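Local coordinates for Non-structural protein NS2 (Bluetongue virus, PDB 1UTY), which binds single-stranded RNA, the part described being the RNA-binding domain of a longer viral protein, at residues 9-14 against 34-39; 76-81 against 92-97; 102-107 against 117-122; 19-24 against 61-66. All coordinates share one frame; numbering follows the deposited sequence.

Overall arrangement
All four contacts lie on or beside one mixed beta-sheet of the RNA-binding domain. Interaction 1 and interaction 2 have centres about 15 Å apart. They touch where L77 CD2 packs on I12 CG2, 4.0 Å away, so strand 73-79 lies against the face formed by strands 10-15 and 34-39. Interaction 4 joins both. Its C23 packs on V14, C35 and I37 of interaction 1. Its L22 N lies 2.7 Å from T80 O of interaction 2, a probable hydrogen bond. Interaction 3 stands apart, with nearest atoms about 6 Å from interaction 1 and about 8 Å from interactions 2 and 4. It is the contact most involved with the second subunit.

Interaction 1 (9-14 against 34-39); sequences TKNIFV and YCQIKI
Strands 10-14 and 34-39 run antiparallel, with axes 4.4 Å apart at closest approach and 158° between their directions. Three hydrogen-bonded pairs, K10 with I39, I12 with I37 and V14 with C35, carry two backbone bonds each. The bond from I12 N to I37 O is nearly straight at 2.7 Å. N11-K38 and F13-Q36 are the non-hydrogen-bonded pairs between them.

The face with N11, F13, Q36 and K38 is partly polar. Q36 is extended, with CG anti to its backbone N (chi1 177°). Its CG lies 3.6 Å from F13 CE1, and its amide is turned only 19° from the ring plane. NE2 donates a bent hydrogen bond to N11 OD1 at 2.7 Å, from above the carbonyl plane, not on a lone pair. K38 CD lies alongside the same oxygen.

On the other face, I12, V14, I37 and I39 form an apolar cluster. I12 CD1 crosses I39 CD1 obliquely at 3.7 Å, and V14 CG2 meets I37 CD1 at the same distance. I75, L77 and L79 of strand 73-79 pack on it. At the V14 end, Y34 OH hydrogen-bonds P145 O of the second subunit. This is an antiparallel beta ladder whose strands are linked through helix 22-29.

Interaction 2 (76-81 against 92-97); sequences SLMLTP and EEWKFE
Residues 92-96 are the end of the loop that leads into strand 97-110, and they pack on strand 73-79 through a Met-aromatic contact. M78 supplies the long side chain. From CB, its CG lies anti to the carbonyl carbon (chi1 -65°), and the chain bends at chi2 (-57°). This brings the thioether to the aromatic residues of the loop. SD comes obliquely to the F96 ring, 5.1 Å from its centroid and nearest to CE2. The last torsion is extended (chi3 -173°) and carries CE on to a place where it touches two aromatic side chains. There the methyl touches W94 CB at 3.5 Å, with W94 CG and CD1 only slightly farther. It also meets F96 CE2 at 3.7 Å. M78 crosses both W94 and F96 at about a right angle, and CE comes obliquely to both rings.

S76 reaches the same F96 ring. Its CB makes an off-centre CH-pi contact, 4.1 Å from the centroid, while OG lies over one face near the rim. That hydroxyl is hydrogen-bonded to R67 NE, so its polar partner is not the ring. R67 also forms a salt bridge with E92 through NH2, and so links strand 64-70 to both segments.

A65 and Y131 pack on M78 as well. W94 makes edge-to-face contacts with W91 and Y131, consistent with a held indole. Within the loop, E93 CG sits over one face of the W94 ring, offset toward the rim and 3.3 Å above the plane.

Interaction 3 (102-107 against 117-122); sequences TPMATR and AEIKYC
M104 lies over the start of the Y121 side chain, its SD 3.7 Å from Y121 CB. The contact belongs to the antiparallel beta hairpin of strands 97-110 and 113-123. Paired backbone bonds join T102 with Y121, M104 with I119 and T106 with A117. The bond from M104 N to I119 O is short at 2.7 Å and bent, at 140°.

M104 bends at chi3 (-59°), and CE touches Y121 CB at 3.7 Å and I119 CB at 4.0 Å. SD meets the Y121 ring obliquely, a Met-aromatic contact. Y121 CG is anti to its backbone N, its ring leads away from strand 102-107, and its OH is hydrogen-bonded to N59 ND2. T106 crosses I119 at about a right angle, its OG1 3.3 Å from I119 CG1 and weakly hydrogen-bonded to A117 O. L144 and M148 of the second subunit pack on M104 and T106 here.

On the other face, E118 OE2 comes to P103 CB, and E118 OE1 forms a salt bridge with R158 of the second subunit. R107 pairs antiparallel with a strand of that subunit, so the sheet crosses the interface. A water at the T102 end bonds to T102 OG1 and donates to Y121 O at 3.0 Å.

Interaction 4 (19-24 against 61-66); sequences AKTLCG and PGPGAY
Van der Waals packing joins the N-cap of helix 22-29 to the turn that leads into strand 64-70. T21 makes the closest contact. Its CG2 lies anti to the carbonyl carbon and presses on the backbone of the turn, 3.4 Å from G62 C. It sits only slightly farther from G62 O and P63 N. The methyl thus lies against the peptide between G62 and P63. K20 adds a looser contact, its CB 4.0 Å from P63 CD, while the rest of its chain leads away.

Hydrogen bonds hold each side in its own shape. T21 is the N-cap residue. Its OG1 takes the crowded position between the backbone N and the carbonyl carbon (chi1 70°). From there it accepts from G24 N at 3.1 Å, with an angle of 157° at the hydrogen. D16 OD2 is a second partner of this hydroxyl. The same torsion turns the methyl to G62, so capping and packing share one rotamer.

L79 of strand 73-79 packs on both T21 and Y66, and joins the two sides to the sheet. In the turn, the G62 carbonyl receives the phenol of Y66. Y66 OH donates to G62 O at 2.6 Å, from above the carbonyl plane.

Interaction 1 (9-14 against 34-39)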
loop_
_atom_site.group_PDB
_atom_site.type_symbol
_atom_site.label_atom_id
_atom_site.label_comp_id
_atom_site.label_asym_id
_atom_site.label_seq_id
_atom_site.Cartn_x
_atom_site.Cartn_y
_atom_site.Cartn_z
ATOM N N THR A 9 -3.248 19.399 6.886
ATOM C CA THR A 9 -1.914 19.553 6.317
ATOM C C THR A 9 -1.067 18.292 6.529
ATOM O O THR A 9 -1.019 17.762 7.638
ATOM C CB THR A 9 -1.234 20.776 7.025
ATOM O OG1 THR A 9 -1.964 21.970 6.724
ATOM C CG2 THR A 9 0.167 21.068 6.492
ATOM N N LYS A 10 -0.379 17.830 5.487
ATOM C CA LYS A 10 0.583 16.738 5.646
ATOM C C LYS A 10 2.020 17.192 5.374
ATOM O O LYS A 10 2.281 17.943 4.421
ATOM C CB LYS A 10 0.233 15.541 4.750
ATOM C CG LYS A 10 -1.164 14.911 4.982
ATOM C CD LYS A 10 -1.304 14.226 6.352
ATOM C CE LYS A 10 -2.763 14.255 6.847
ATOM N NZ LYS A 10 -2.920 14.632 8.298
ATOM N N ASN A 11 2.943 16.709 6.211
ATOM C CA ASN A 11 4.366 17.003 6.088
ATOM C C ASN A 11 5.199 15.776 5.800
ATOM O O ASN A 11 5.325 14.890 6.637
ATOM C CB ASN A 11 4.877 17.665 7.364
ATOM C CG ASN A 11 4.473 19.094 7.455
ATOM O OD1 ASN A 11 5.094 19.953 6.833
ATOM N ND2 ASN A 11 3.394 19.365 8.183
ATOM N N ILE A 12 5.772 15.743 4.608
ATOM C CA ILE A 12 6.563 14.623 4.159
ATOM C C ILE A 12 8.012 15.091 4.099
ATOM O O ILE A 12 8.321 16.123 3.507
ATOM C CB ILE A 12 6.029 14.098 2.778
ATOM C CG1 ILE A 12 4.582 13.621 2.920
ATOM C CG2 ILE A 12 6.846 12.915 2.250
ATOM C CD1 ILE A 12 3.568 14.637 2.467
ATOM N N PHE A 13 8.871 14.338 4.767
ATOM C CA PHE A 13 10.285 14.614 4.832
ATOM C C PHE A 13 10.975 13.503 4.073
ATOM O O PHE A 13 11.086 12.381 4.561
ATOM C CB PHE A 13 10.733 14.679 6.297
ATOM C CG PHE A 13 10.023 15.761 7.092
ATOM C CD1 PHE A 13 10.537 17.053 7.137
ATOM C CD2 PHE A 13 8.817 15.484 7.746
ATOM C CE1 PHE A 13 9.872 18.072 7.847
ATOM C CE2 PHE A 13 8.140 16.474 8.463
ATOM C CZ PHE A 13 8.665 17.790 8.510
ATOM N N VAL A 14 11.381 13.805 2.846
ATOM C CA VAL A 14 12.024 12.809 2.002
ATOM C C VAL A 14 13.469 12.691 2.426
ATOM O O VAL A 14 14.183 13.694 2.513
ATOM C CB VAL A 14 11.904 13.134 0.495
ATOM C CG1 VAL A 14 12.483 12.010 -0.338
ATOM C CG2 VAL A 14 10.423 13.353 0.109
ATOM N N TYR A 34 17.098 16.084 4.921
ATOM C CA TYR A 34 15.752 15.899 4.353
ATOM C C TYR A 34 15.344 16.954 3.348
ATOM O O TYR A 34 15.840 18.094 3.382
ATOM C CB TYR A 34 14.684 15.850 5.449
ATOM C CG TYR A 34 14.997 14.853 6.522
ATOM C CD1 TYR A 34 14.640 13.507 6.383
ATOM C CD2 TYR A 34 15.666 15.248 7.685
ATOM C CE1 TYR A 34 14.950 12.569 7.393
ATOM C CE2 TYR A 34 15.982 14.323 8.685
ATOM C CZ TYR A 34 15.616 12.993 8.539
ATOM O OH TYR A 34 15.939 12.098 9.536
ATOM N N CYS A 35 14.419 16.569 2.466
ATOM C CA CYS A 35 13.629 17.558 1.762
ATOM C C CYS A 35 12.197 17.534 2.270
ATOM O O CYS A 35 11.484 16.531 2.088
ATOM C CB CYS A 35 13.674 17.345 0.254
ATOM S SG CYS A 35 13.009 18.756 -0.639
ATOM N N GLN A 36 11.773 18.617 2.916
ATOM C CA GLN A 36 10.386 18.711 3.365
ATOM C C GLN A 36 9.416 19.029 2.217
ATOM O O GLN A 36 9.610 20.013 1.471
ATOM C CB GLN A 36 10.229 19.748 4.475
ATOM C CG GLN A 36 8.789 19.949 4.937
ATOM C CD GLN A 36 8.639 21.096 5.956
ATOM O OE1 GLN A 36 9.490 21.981 6.029
ATOM N NE2 GLN A 36 7.556 21.084 6.716
ATOM N N ILE A 37 8.374 18.194 2.094
ATOM C CA ILE A 37 7.219 18.492 1.252
ATOM C C ILE A 37 5.983 18.696 2.120
ATOM O O ILE A 37 5.546 17.790 2.814
ATOM C CB ILE A 37 6.973 17.368 0.220
ATOM C CG1 ILE A 37 8.264 17.102 -0.560
ATOM C CG2 ILE A 37 5.804 17.742 -0.719
ATOM C CD1 ILE A 37 8.195 15.886 -1.442
ATOM N N LYS A 38 5.440 19.904 2.079
ATOM C CA LYS A 38 4.254 20.253 2.842
ATOM C C LYS A 38 3.068 20.377 1.899
ATOM O O LYS A 38 3.117 21.142 0.935
ATOM C CB LYS A 38 4.459 21.558 3.595
ATOM C CG LYS A 38 3.280 21.949 4.483
ATOM C CD LYS A 38 3.711 22.924 5.582
ATOM C CE LYS A 38 3.701 24.363 5.089
ATOM N NZ LYS A 38 4.222 25.331 6.129
ATOM N N ILE A 39 2.016 19.607 2.177
ATOM C CA ILE A 39 0.792 19.644 1.370
ATOM C C ILE A 39 -0.323 20.216 2.221
ATOM O O ILE A 39 -0.460 19.839 3.379
ATOM C CB ILE A 39 0.415 18.226 0.874
ATOM C CG1 ILE A 39 1.509 17.653 -0.013
ATOM C CG2 ILE A 39 -0.886 18.259 0.073
ATOM C CD1 ILE A 39 1.407 16.152 -0.158
#

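Interaction 2 (76-81 against 92-97)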
loop_
_atom_site.group_PDB
_atom_site.type_symbol
_atom_site.label_atom_id
_atom_site.label_comp_id
_atom_site.label_asym_id
_atom_site.label_seq_id
_atom_site.Cartn_x
_atom_site.Cartn_y
_atom_site.Cartn_z
ATOM N N SER A 76 0.050 10.548 -2.109
ATOM C CA SER A 76 0.632 10.004 -3.338
ATOM C C SER A 76 1.698 10.941 -3.873
ATOM O O SER A 76 1.434 12.125 -4.080
ATOM C CB SER A 76 -0.428 9.795 -4.423
ATOM O OG SER A 76 -1.479 8.979 -3.958
ATOM N N LEU A 77 2.887 10.408 -4.123
ATOM C CA LEU A 77 4.007 11.245 -4.524
ATOM C C LEU A 77 4.732 10.686 -5.741
ATOM O O LEU A 77 5.060 9.487 -5.804
ATOM C CB LEU A 77 4.998 11.414 -3.378
ATOM C CG LEU A 77 4.489 11.936 -2.042
ATOM C CD1 LEU A 77 4.292 10.753 -1.059
ATOM C CD2 LEU A 77 5.467 12.964 -1.492
ATOM N N MET A 78 4.965 11.567 -6.705
ATOM C CA MET A 78 5.873 11.279 -7.803
ATOM C C MET A 78 7.203 11.969 -7.539
ATOM O O MET A 78 7.290 13.200 -7.557
ATOM C CB MET A 78 5.288 11.764 -9.123
ATOM C CG MET A 78 4.032 11.046 -9.558
ATOM S SD MET A 78 4.263 9.260 -9.712
ATOM C CE MET A 78 2.712 8.855 -10.400
ATOM N N LEU A 79 8.237 11.180 -7.270
ATOM C CA LEU A 79 9.573 11.748 -7.070
ATOM C C LEU A 79 10.434 11.398 -8.252
ATOM O O LEU A 79 10.766 10.220 -8.449
ATOM C CB LEU A 79 10.213 11.241 -5.768
ATOM C CG LEU A 79 9.342 11.334 -4.508
ATOM C CD1 LEU A 79 10.085 10.759 -3.308
ATOM C CD2 LEU A 79 8.851 12.803 -4.237
ATOM N N THR A 80 10.774 12.397 -9.061
ATOM C CA THR A 80 11.632 12.143 -10.202
ATOM C C THR A 80 12.977 12.798 -9.980
ATOM O O THR A 80 13.151 13.496 -8.975
ATOM C CB THR A 80 10.987 12.613 -11.546
ATOM O OG1 THR A 80 10.996 14.039 -11.612
ATOM C CG2 THR A 80 9.508 12.220 -11.616
ATOM N N PRO A 81 13.927 12.576 -10.901
ATOM C CA PRO A 81 15.199 13.305 -10.874
ATOM C C PRO A 81 14.976 14.785 -11.149
ATOM O O PRO A 81 15.800 15.608 -10.759
ATOM C CB PRO A 81 16.010 12.678 -12.029
ATOM C CG PRO A 81 15.299 11.423 -12.410
ATOM C CD PRO A 81 13.859 11.624 -12.028
ATOM N N GLU A 92 -5.650 8.097 -9.402
ATOM C CA GLU A 92 -5.835 6.706 -9.814
ATOM C C GLU A 92 -5.433 6.365 -11.243
ATOM O O GLU A 92 -5.454 5.192 -11.623
ATOM C CB GLU A 92 -7.285 6.280 -9.558
ATOM C CG GLU A 92 -7.564 5.736 -8.159
ATOM C CD GLU A 92 -6.349 5.680 -7.228
ATOM O OE1 GLU A 92 -5.893 4.553 -6.928
ATOM O OE2 GLU A 92 -5.864 6.745 -6.765
ATOM N N GLU A 93 -5.071 7.376 -12.026
ATOM C CA GLU A 93 -4.536 7.148 -13.371
ATOM C C GLU A 93 -3.157 6.454 -13.314
ATOM O O GLU A 93 -2.768 5.780 -14.268
ATOM C CB GLU A 93 -4.488 8.464 -14.188
ATOM C CG GLU A 93 -3.753 9.618 -13.502
ATOM C CD GLU A 93 -4.117 11.014 -14.024
ATOM O OE1 GLU A 93 -3.971 11.288 -15.248
ATOM O OE2 GLU A 93 -4.520 11.859 -13.188
ATOM N N TRP A 94 -2.450 6.582 -12.190
ATOM C CA TRP A 94 -1.083 6.065 -12.064
ATOM C C TRP A 94 -0.938 4.975 -11.013
ATOM O O TRP A 94 -1.697 4.940 -10.051
ATOM C CB TRP A 94 -0.090 7.183 -11.717
ATOM C CG TRP A 94 -0.240 8.475 -12.440
ATOM C CD1 TRP A 94 -0.606 9.671 -11.886
ATOM C CD2 TRP A 94 -0.012 8.740 -13.840
ATOM N NE1 TRP A 94 -0.631 10.652 -12.847
ATOM C CE2 TRP A 94 -0.274 10.119 -14.055
ATOM C CE3 TRP A 94 0.371 7.952 -14.941
ATOM C CZ2 TRP A 94 -0.152 10.736 -15.318
ATOM C CZ3 TRP A 94 0.491 8.564 -16.215
ATOM C CH2 TRP A 94 0.220 9.945 -16.384
ATOM N N LYS A 95 0.057 4.103 -11.209
ATOM C CA LYS A 95 0.466 3.088 -10.236
ATOM C C LYS A 95 1.378 3.744 -9.187
ATOM O O LYS A 95 2.125 4.676 -9.508
ATOM C CB LYS A 95 1.326 1.992 -10.910
ATOM C CG LYS A 95 0.642 1.058 -11.891
ATOM C CD LYS A 95 1.517 -0.189 -12.218
ATOM C CE LYS A 95 1.559 -0.445 -13.734
ATOM N NZ LYS A 95 1.392 -1.886 -14.185
ATOM N N PHE A 96 1.363 3.199 -7.967
ATOM C CA PHE A 96 2.295 3.590 -6.917
ATOM C C PHE A 96 2.796 2.384 -6.158
ATOM O O PHE A 96 2.103 1.378 -6.045
ATOM C CB PHE A 96 1.606 4.503 -5.904
ATOM C CG PHE A 96 1.079 5.741 -6.502
ATOM C CD1 PHE A 96 -0.173 5.749 -7.110
ATOM C CD2 PHE A 96 1.843 6.888 -6.498
ATOM C CE1 PHE A 96 -0.645 6.896 -7.703
ATOM C CE2 PHE A 96 1.394 8.018 -7.080
ATOM C CZ PHE A 96 0.149 8.043 -7.695
ATOM N N GLU A 97 3.989 2.513 -5.596
ATOM C CA GLU A 97 4.414 1.607 -4.549
ATOM C C GLU A 97 3.690 1.972 -3.248
ATOM O O GLU A 97 3.916 3.043 -2.685
ATOM C CB GLU A 97 5.919 1.692 -4.357
ATOM C CG GLU A 97 6.425 0.769 -3.263
ATOM C CD GLU A 97 7.909 0.892 -3.020
ATOM O OE1 GLU A 97 8.632 1.443 -3.884
ATOM O OE2 GLU A 97 8.358 0.428 -1.953
#

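Interaction 3 (102-107 against 117-122)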
loop_
_atom_site.group_PDB
_atom_site.type_symbol
_atom_site.label_atom_id
_atom_site.label_comp_id
_atom_site.label_asym_id
_atom_site.label_seq_id
_atom_site.Cartn_x
_atom_site.Cartn_y
_atom_site.Cartn_z
ATOM N N THR A 102 5.167 3.019 9.835
ATOM C CA THR A 102 5.447 2.474 11.156
ATOM C C THR A 102 5.710 3.663 12.064
ATOM O O THR A 102 6.690 4.357 11.882
ATOM C CB THR A 102 6.672 1.529 11.133
ATOM O OG1 THR A 102 6.513 0.544 10.103
ATOM C CG2 THR A 102 6.726 0.707 12.414
ATOM N N PRO A 103 4.812 3.930 13.002
ATOM C CA PRO A 103 4.994 5.051 13.928
ATOM C C PRO A 103 6.251 4.892 14.791
ATOM O O PRO A 103 6.663 3.781 15.096
ATOM C CB PRO A 103 3.724 5.006 14.789
ATOM C CG PRO A 103 3.162 3.641 14.606
ATOM C CD PRO A 103 3.544 3.212 13.229
ATOM N N MET A 104 6.864 6.008 15.157
ATOM C CA MET A 104 8.065 5.992 15.982
ATOM C C MET A 104 7.890 6.995 17.085
ATOM O O MET A 104 7.473 8.124 16.835
ATOM C CB MET A 104 9.303 6.399 15.173
ATOM C CG MET A 104 9.687 5.437 14.073
ATOM S SD MET A 104 11.262 5.853 13.330
ATOM C CE MET A 104 10.949 7.548 12.731
ATOM N N ALA A 105 8.199 6.576 18.303
ATOM C CA ALA A 105 8.302 7.493 19.419
ATOM C C ALA A 105 9.709 8.098 19.378
ATOM O O ALA A 105 10.710 7.383 19.455
ATOM C CB ALA A 105 8.047 6.762 20.735
ATOM N N THR A 106 9.781 9.413 19.217
ATOM C CA THR A 106 11.065 10.090 19.105
ATOM C C THR A 106 11.106 11.349 19.944
ATOM O O THR A 106 10.138 11.690 20.628
ATOM C CB THR A 106 11.389 10.468 17.629
ATOM O OG1 THR A 106 10.666 11.651 17.258
ATOM C CG2 THR A 106 10.897 9.431 16.657
ATOM N N ARG A 107 12.257 12.020 19.877
ATOM C CA ARG A 107 12.398 13.419 20.251
ATOM C C ARG A 107 12.989 14.186 19.077
ATOM O O ARG A 107 13.940 13.725 18.441
ATOM C CB ARG A 107 13.308 13.565 21.458
ATOM C CG ARG A 107 12.578 13.619 22.770
ATOM C CD ARG A 107 13.492 13.507 23.955
ATOM N NE ARG A 107 14.076 14.795 24.315
ATOM C CZ ARG A 107 13.440 15.753 24.990
ATOM N NH1 ARG A 107 12.176 15.583 25.364
ATOM N NH2 ARG A 107 14.069 16.886 25.289
ATOM N N ALA A 117 7.803 13.341 20.366
ATOM C CA ALA A 117 6.957 13.394 19.175
ATOM C C ALA A 117 6.762 12.062 18.470
ATOM O O ALA A 117 7.626 11.188 18.487
ATOM C CB ALA A 117 7.489 14.432 18.190
ATOM N N GLU A 118 5.599 11.924 17.846
ATOM C CA GLU A 118 5.340 10.797 16.971
ATOM C C GLU A 118 5.773 11.168 15.566
ATOM O O GLU A 118 5.400 12.220 15.053
ATOM C CB GLU A 118 3.867 10.419 16.996
ATOM C CG GLU A 118 3.624 8.948 16.722
ATOM C CD GLU A 118 2.198 8.642 16.303
ATOM O OE1 GLU A 118 1.279 8.846 17.125
ATOM O OE2 GLU A 118 2.005 8.204 15.148
ATOM N N ILE A 119 6.604 10.319 14.976
ATOM C CA ILE A 119 6.977 10.428 13.576
ATOM C C ILE A 119 6.544 9.152 12.880
ATOM O O ILE A 119 6.609 8.075 13.450
ATOM C CB ILE A 119 8.493 10.626 13.413
ATOM C CG1 ILE A 119 9.016 11.699 14.374
ATOM C CG2 ILE A 119 8.841 10.997 11.974
ATOM C CD1 ILE A 119 8.861 13.131 13.910
ATOM N N LYS A 120 6.106 9.267 11.637
ATOM C CA LYS A 120 5.684 8.091 10.902
ATOM C C LYS A 120 6.783 7.715 9.931
ATOM O O LYS A 120 7.092 8.486 9.015
ATOM C CB LYS A 120 4.334 8.337 10.214
ATOM C CG LYS A 120 3.399 9.171 11.074
ATOM C CD LYS A 120 1.962 8.738 11.008
ATOM C CE LYS A 120 1.067 9.948 11.275
ATOM N NZ LYS A 120 -0.312 9.527 11.645
ATOM N N TYR A 121 7.405 6.557 10.171
ATOM C CA TYR A 121 8.489 6.068 9.322
ATOM C C TYR A 121 7.982 5.234 8.143
ATOM O O TYR A 121 7.224 4.271 8.325
ATOM C CB TYR A 121 9.527 5.269 10.121
ATOM C CG TYR A 121 10.708 4.857 9.266
ATOM C CD1 TYR A 121 11.605 5.814 8.765
ATOM C CD2 TYR A 121 10.899 3.532 8.905
ATOM C CE1 TYR A 121 12.672 5.444 7.952
ATOM C CE2 TYR A 121 11.964 3.153 8.095
ATOM C CZ TYR A 121 12.846 4.108 7.627
ATOM O OH TYR A 121 13.898 3.724 6.819
ATOM N N CYS A 122 8.430 5.595 6.944
ATOM C CA CYS A 122 7.952 4.989 5.703
ATOM C C CYS A 122 9.145 4.677 4.816
ATOM O O CYS A 122 9.916 5.579 4.461
ATOM C CB CYS A 122 7.014 5.938 4.959
ATOM S SG CYS A 122 5.737 6.686 5.976
HETATM O O HOH W 1 7.947 1.461 7.781
#

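Interaction 4 (19-24 against 61-66)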
loop_
_atom_site.group_PDB
_atom_site.type_symbol
_atom_site.label_atom_id
_atom_site.label_comp_id
_atom_site.label_asym_id
_atom_site.label_seq_id
_atom_site.Cartn_x
_atom_site.Cartn_y
_atom_site.Cartn_z
ATOM N N ALA A 19 20.546 10.826 -3.506
ATOM C CA ALA A 19 20.230 12.083 -4.197
ATOM C C ALA A 19 19.954 11.915 -5.694
ATOM O O ALA A 19 20.400 12.718 -6.506
ATOM C CB ALA A 19 21.339 13.105 -3.975
ATOM N N LYS A 20 19.221 10.865 -6.050
ATOM C CA LYS A 20 18.825 10.655 -7.438
ATOM C C LYS A 20 17.447 11.280 -7.711
ATOM O O LYS A 20 17.057 11.424 -8.867
ATOM C CB LYS A 20 18.843 9.161 -7.824
ATOM C CG LYS A 20 20.169 8.398 -7.560
ATOM C CD LYS A 20 21.351 9.051 -8.234
ATOM C CE LYS A 20 22.581 8.127 -8.285
ATOM N NZ LYS A 20 23.652 8.828 -9.032
ATOM N N THR A 21 16.712 11.653 -6.663
ATOM C CA THR A 21 15.486 12.431 -6.864
ATOM C C THR A 21 15.794 13.920 -6.754
ATOM O O THR A 21 16.781 14.318 -6.114
ATOM C CB THR A 21 14.370 12.066 -5.848
ATOM O OG1 THR A 21 14.735 12.522 -4.539
ATOM C CG2 THR A 21 14.187 10.558 -5.704
ATOM N N LEU A 22 14.949 14.745 -7.365
ATOM C CA LEU A 22 15.080 16.185 -7.208
ATOM C C LEU A 22 15.236 16.567 -5.726
ATOM O O LEU A 22 16.133 17.338 -5.374
ATOM C CB LEU A 22 13.889 16.927 -7.822
ATOM C CG LEU A 22 13.992 18.443 -7.602
ATOM C CD1 LEU A 22 15.000 19.031 -8.578
ATOM C CD2 LEU A 22 12.636 19.125 -7.726
ATOM N N CYS A 23 14.351 16.024 -4.892
ATOM C CA CYS A 23 14.399 16.140 -3.433
ATOM C C CYS A 23 15.764 15.889 -2.833
ATOM O O CYS A 23 16.227 16.680 -2.021
ATOM C CB CYS A 23 13.439 15.124 -2.800
ATOM S SG CYS A 23 11.716 15.569 -2.989
ATOM N N GLY A 24 16.370 14.757 -3.201
ATOM C CA GLY A 24 17.668 14.354 -2.688
ATOM C C GLY A 24 18.780 15.266 -3.159
ATOM O O GLY A 24 19.668 15.625 -2.375
ATOM N N PRO A 61 15.135 5.089 -2.041
ATOM C CA PRO A 61 16.448 4.833 -2.661
ATOM C C PRO A 61 16.680 5.541 -4.017
ATOM O O PRO A 61 17.799 5.473 -4.543
ATOM C CB PRO A 61 16.419 3.320 -2.873
ATOM C CG PRO A 61 14.945 3.068 -3.243
ATOM C CD PRO A 61 14.128 4.105 -2.487
ATOM N N GLY A 62 15.654 6.201 -4.553
ATOM C CA GLY A 62 15.716 6.854 -5.851
ATOM C C GLY A 62 14.327 7.229 -6.369
ATOM O O GLY A 62 13.328 7.168 -5.624
ATOM N N PRO A 63 14.238 7.580 -7.650
ATOM C CA PRO A 63 12.965 8.041 -8.226
ATOM C C PRO A 63 11.915 6.930 -8.240
ATOM O O PRO A 63 12.264 5.747 -8.214
ATOM C CB PRO A 63 13.332 8.480 -9.654
ATOM C CG PRO A 63 14.689 7.930 -9.935
ATOM C CD PRO A 63 15.320 7.513 -8.642
ATOM N N GLY A 64 10.643 7.313 -8.277
ATOM C CA GLY A 64 9.558 6.366 -8.153
ATOM C C GLY A 64 8.232 6.993 -7.774
ATOM O O GLY A 64 8.160 8.161 -7.360
ATOM N N ALA A 65 7.177 6.210 -7.959
ATOM C CA ALA A 65 5.854 6.532 -7.473
ATOM C C ALA A 65 5.693 5.922 -6.084
ATOM O O ALA A 65 5.835 4.717 -5.918
ATOM C CB ALA A 65 4.817 5.963 -8.408
ATOM N N TYR A 66 5.410 6.763 -5.088
ATOM C CA TYR A 66 5.278 6.320 -3.703
ATOM C C TYR A 66 3.938 6.763 -3.107
ATOM O O TYR A 66 3.579 7.936 -3.154
ATOM C CB TYR A 66 6.424 6.866 -2.855
ATOM C CG TYR A 66 7.804 6.520 -3.366
ATOM C CD1 TYR A 66 8.388 5.308 -3.044
ATOM C CD2 TYR A 66 8.534 7.415 -4.158
ATOM C CE1 TYR A 66 9.646 4.981 -3.493
ATOM C CE2 TYR A 66 9.805 7.104 -4.604
ATOM C CZ TYR A 66 10.349 5.876 -4.264
ATOM O OH TYR A 66 11.595 5.507 -4.682
#